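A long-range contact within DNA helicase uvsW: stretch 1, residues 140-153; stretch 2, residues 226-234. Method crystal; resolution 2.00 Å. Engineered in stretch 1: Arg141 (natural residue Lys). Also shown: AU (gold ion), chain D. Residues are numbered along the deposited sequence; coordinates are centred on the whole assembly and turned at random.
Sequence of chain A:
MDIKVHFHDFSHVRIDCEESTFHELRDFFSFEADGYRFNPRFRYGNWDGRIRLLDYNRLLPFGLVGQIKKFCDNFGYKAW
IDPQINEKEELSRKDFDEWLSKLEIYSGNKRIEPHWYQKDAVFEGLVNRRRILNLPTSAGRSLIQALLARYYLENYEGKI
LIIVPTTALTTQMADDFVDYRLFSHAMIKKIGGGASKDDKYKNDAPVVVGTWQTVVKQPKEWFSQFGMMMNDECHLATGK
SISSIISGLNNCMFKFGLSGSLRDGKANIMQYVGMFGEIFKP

Stretch 1, residues 140-153: GRSLIQALLARYYL
Stretch 2, residues 226-234: FGMMMNDEC

Contact between a helix and a strand of DNA helicase uvsW, at least 75 residues apart in sequence. The helix runs through Ser142 to Leu153 and beyond, and the strand runs through Met229 to Asp232; residues 228-232 are extended (phi -79 to -143°, psi 106 to 144°). The two run almost antiparallel, at 173°, with an axial closest approach of 9.7 Å. The register is set by CA-CA distances of 8.0 Å for Arg141-Asp232, 7.5 Å for Gln145-Met230 and 7.3 Å for Tyr152-Met228, and the contact buries 538 Å² summed over both sides. Alternation along the strand turns the CA-to-CB bonds of Met228, Met230 and Asp232 toward the helix; Asn231 points away and Met229 is out of reach.

Gly140 has positive phi (37/65°), and its O accepts from Leu143 N at 3.3 Å. From Gln145 N to Arg141 O (2.9 Å) onward, regular i to i-4 hydrogen bonds carry the helix to Leu153 N, which donates to Ala149 O at 2.8 Å. Arg141, an engineered residue replacing Lys, points toward the strand as an extended chain (m, t, t, chi4 163°). Its NH1 donates two nearly straight hydrogen bonds within salt bridges: to Asp232 OD1 at 3.2 Å (167°) and to Glu233 OE1 at 2.7 Å (172°). Both carboxylate oxygens lie at the guanidinium edge, near its plane, where the N-H bonds point. Asp232 is t (chi2 51°); Glu233, beyond the strand at phi/psi 74/48°, starts sideways but folds its end nearer (m, m, chi3 59°). A water closes the Glu233 side, accepting from Arg141 NH2 at 2.6 Å and donating to Glu233 OE1 at 2.5 Å. The next residue, Cys234 (p), is out of reach of stretch 1; its SG binds the gold ion AU at 2.5 Å.

One turn on, Gln145 (m, t) packs its CB 3.8 Å from Met230 SD, while its backbone O lies 3.6 Å from Met230 CE. Leu148 (m, t) points toward the strand and meets Met228 and Met230: its CB is 4.3 Å from Met228 SD and 4.2 Å from Met230 CE. Met230 (m, t, chi3 -122°) also brings CE to 3.8 Å from Ala149 CB, whose CA-to-CB bond points sideways. Ala149 CA is 4.0 Å from Met228 SD.

Met228 (t, t, m) reaches across to the helix, its CE 3.2 Å from Leu148 O and 3.5 Å from Tyr152 CB. Tyr152 (t, chi2 85°) points toward the strand. Met228 CB sits over one ring face, 4.2 Å from the centroid and 21° off the normal, a CH-pi contact; Met228 SD lies obliquely at 5.4 Å. Tyr152 OH comes within 3.1 Å of Gly227 CA, at the corner where the chain turns. An ideal CB on Gly227 would fall 1.6 Å from Tyr152 OH, a clash, so the hydroxyl occupies space left by glycine.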

# COMPACT_ATOMS: atom_id res chain seq x y z
N GLY A 140 5.39 6.57 -16.77
CA GLY A 140 6.25 7.43 -15.97
C GLY A 140 5.73 7.48 -14.55
O GLY A 140 5.30 8.53 -14.07
N ARG A 141 5.77 6.33 -13.88
CA ARG A 141 5.26 6.19 -12.53
C ARG A 141 5.96 7.00 -11.47
O ARG A 141 5.39 7.21 -10.42
CB ARG A 141 5.30 4.73 -12.09
CG ARG A 141 4.53 3.78 -12.96
CD ARG A 141 4.79 2.41 -12.44
NE ARG A 141 4.38 1.36 -13.35
CZ ARG A 141 4.81 0.11 -13.26
NH1 ARG A 141 5.67 -0.22 -12.30
NH2 ARG A 141 4.38 -0.81 -14.12
N SER A 142 7.19 7.44 -11.73
CA SER A 142 7.91 8.21 -10.72
C SER A 142 7.22 9.54 -10.46
O SER A 142 7.23 10.02 -9.33
CB SER A 142 9.36 8.47 -11.16
OG SER A 142 9.42 9.25 -12.34
N LEU A 143 6.61 10.11 -11.49
CA LEU A 143 5.90 11.38 -11.35
C LEU A 143 4.60 11.16 -10.59
O LEU A 143 4.17 12.01 -9.82
CB LEU A 143 5.60 12.01 -12.72
CG LEU A 143 4.91 13.39 -12.71
CD1 LEU A 143 5.73 14.39 -11.89
CD2 LEU A 143 4.75 13.89 -14.13
N ILE A 144 3.96 10.01 -10.83
CA ILE A 144 2.72 9.68 -10.14
C ILE A 144 3.03 9.54 -8.66
O ILE A 144 2.32 10.06 -7.81
CB ILE A 144 2.11 8.35 -10.66
CG1 ILE A 144 1.61 8.54 -12.09
CG2 ILE A 144 1.00 7.89 -9.72
CD1 ILE A 144 0.90 7.32 -12.69
N GLN A 145 4.12 8.84 -8.36
CA GLN A 145 4.56 8.64 -6.99
C GLN A 145 4.98 9.97 -6.34
O GLN A 145 4.69 10.22 -5.17
CB GLN A 145 5.70 7.62 -6.96
CG GLN A 145 5.21 6.19 -7.15
CD GLN A 145 6.34 5.20 -7.35
OE1 GLN A 145 6.94 5.14 -8.42
NE2 GLN A 145 6.64 4.42 -6.32
N ALA A 146 5.67 10.82 -7.10
CA ALA A 146 6.11 12.13 -6.60
C ALA A 146 4.91 13.01 -6.27
O ALA A 146 4.90 13.69 -5.25
CB ALA A 146 6.99 12.83 -7.64
N LEU A 147 3.90 13.00 -7.13
CA LEU A 147 2.71 13.81 -6.89
C LEU A 147 1.94 13.33 -5.66
O LEU A 147 1.46 14.14 -4.87
CB LEU A 147 1.81 13.80 -8.13
CG LEU A 147 2.42 14.60 -9.28
CD1 LEU A 147 1.56 14.53 -10.53
CD2 LEU A 147 2.57 16.05 -8.82
N LEU A 148 1.83 12.02 -5.51
CA LEU A 148 1.16 11.42 -4.37
C LEU A 148 1.88 11.80 -3.07
O LEU A 148 1.23 12.16 -2.09
CB LEU A 148 1.12 9.89 -4.54
CG LEU A 148 0.09 9.37 -5.52
CD1 LEU A 148 0.43 7.93 -5.86
CD2 LEU A 148 -1.31 9.48 -4.93
N ALA A 149 3.21 11.72 -3.06
CA ALA A 149 4.00 12.08 -1.87
C ALA A 149 3.92 13.59 -1.58
O ALA A 149 3.80 14.00 -0.42
CB ALA A 149 5.45 11.64 -2.05
N ARG A 150 3.98 14.42 -2.63
CA ARG A 150 3.87 15.88 -2.50
C ARG A 150 2.55 16.24 -1.82
O ARG A 150 2.51 17.03 -0.88
CB ARG A 150 3.84 16.53 -3.89
CG ARG A 150 4.56 17.86 -4.04
CD ARG A 150 4.36 18.84 -2.91
NE ARG A 150 5.68 19.38 -2.56
CZ ARG A 150 5.92 20.62 -2.15
NH1 ARG A 150 4.94 21.50 -2.02
NH2 ARG A 150 7.17 20.98 -1.89
N TYR A 151 1.46 15.67 -2.33
CA TYR A 151 0.14 15.92 -1.78
C TYR A 151 0.12 15.60 -0.30
O TYR A 151 -0.32 16.41 0.50
CB TYR A 151 -0.91 15.06 -2.48
CG TYR A 151 -2.29 15.25 -1.89
CD1 TYR A 151 -3.14 16.26 -2.36
CD2 TYR A 151 -2.71 14.49 -0.80
CE1 TYR A 151 -4.37 16.49 -1.76
CE2 TYR A 151 -3.94 14.72 -0.19
CZ TYR A 151 -4.77 15.72 -0.68
OH TYR A 151 -5.98 15.96 -0.08
N TYR A 152 0.57 14.41 0.06
CA TYR A 152 0.59 14.00 1.46
C TYR A 152 1.45 14.94 2.30
O TYR A 152 1.05 15.37 3.39
CB TYR A 152 1.14 12.57 1.59
CG TYR A 152 1.11 12.09 3.01
CD1 TYR A 152 -0.04 11.51 3.55
CD2 TYR A 152 2.20 12.31 3.86
CE1 TYR A 152 -0.11 11.18 4.90
CE2 TYR A 152 2.14 11.99 5.20
CZ TYR A 152 0.98 11.43 5.72
OH TYR A 152 0.92 11.17 7.08
N LEU A 153 2.64 15.24 1.79
CA LEU A 153 3.59 16.11 2.47
C LEU A 153 2.92 17.43 2.86
O LEU A 153 3.05 17.90 4.00
CB LEU A 153 4.79 16.36 1.54
CG LEU A 153 6.18 16.86 1.96
CD1 LEU A 153 6.25 18.35 1.81
CD2 LEU A 153 6.53 16.41 3.37
N PHE A 226 4.80 6.23 9.45
CA PHE A 226 4.36 6.47 8.08
C PHE A 226 2.87 6.69 7.87
O PHE A 226 2.04 5.94 8.39
CB PHE A 226 4.86 5.35 7.17
CG PHE A 226 6.35 5.24 7.14
CD1 PHE A 226 7.01 4.26 7.89
CD2 PHE A 226 7.11 6.16 6.43
CE1 PHE A 226 8.40 4.21 7.92
CE2 PHE A 226 8.51 6.12 6.46
CZ PHE A 226 9.15 5.14 7.21
N GLY A 227 2.54 7.75 7.13
CA GLY A 227 1.15 8.05 6.83
C GLY A 227 0.80 7.59 5.42
O GLY A 227 -0.37 7.38 5.09
N MET A 228 1.83 7.45 4.59
CA MET A 228 1.65 7.01 3.22
C MET A 228 2.79 6.06 2.86
O MET A 228 3.92 6.25 3.28
CB MET A 228 1.65 8.20 2.26
CG MET A 228 1.54 7.81 0.79
SD MET A 228 1.62 9.22 -0.35
CE MET A 228 -0.06 9.87 -0.21
N MET A 229 2.47 5.04 2.08
CA MET A 229 3.45 4.04 1.64
C MET A 229 3.14 3.64 0.20
O MET A 229 1.98 3.46 -0.17
CB MET A 229 3.42 2.81 2.56
CG MET A 229 4.36 1.66 2.19
SD MET A 229 3.74 0.53 0.89
CE MET A 229 2.48 -0.36 1.77
N MET A 230 4.19 3.52 -0.60
CA MET A 230 4.08 3.13 -1.99
C MET A 230 5.10 2.04 -2.32
O MET A 230 6.23 2.05 -1.82
CB MET A 230 4.36 4.32 -2.91
CG MET A 230 3.42 5.49 -2.80
SD MET A 230 4.17 6.92 -3.60
CE MET A 230 4.19 8.09 -2.26
N ASN A 231 4.70 1.11 -3.18
CA ASN A 231 5.58 0.04 -3.62
C ASN A 231 5.49 -0.06 -5.15
O ASN A 231 4.48 -0.51 -5.69
CB ASN A 231 5.19 -1.29 -2.97
CG ASN A 231 6.07 -2.46 -3.43
OD1 ASN A 231 7.22 -2.27 -3.85
ND2 ASN A 231 5.54 -3.67 -3.34
N ASP A 232 6.52 0.41 -5.83
CA ASP A 232 6.57 0.36 -7.28
C ASP A 232 6.96 -1.07 -7.66
O ASP A 232 7.96 -1.58 -7.16
CB ASP A 232 7.59 1.38 -7.81
CG ASP A 232 7.53 1.54 -9.32
OD1 ASP A 232 6.42 1.76 -9.86
OD2 ASP A 232 8.58 1.46 -9.97
N GLU A 233 6.17 -1.69 -8.53
CA GLU A 233 6.37 -3.08 -8.97
C GLU A 233 5.95 -3.98 -7.82
O GLU A 233 6.66 -4.90 -7.44
CB GLU A 233 7.84 -3.36 -9.32
CG GLU A 233 8.38 -2.56 -10.47
CD GLU A 233 7.69 -2.91 -11.78
OE1 GLU A 233 6.46 -2.77 -11.87
OE2 GLU A 233 8.40 -3.32 -12.72
N CYS A 234 4.78 -3.70 -7.26
CA CYS A 234 4.30 -4.47 -6.13
C CYS A 234 4.07 -5.95 -6.43
O CYS A 234 3.91 -6.75 -5.52
CB CYS A 234 3.01 -3.84 -5.56
SG CYS A 234 1.75 -3.32 -6.77
AU AU D . 0.73 -5.58 -7.26
O HOH W 1 5.04 -3.30 -13.91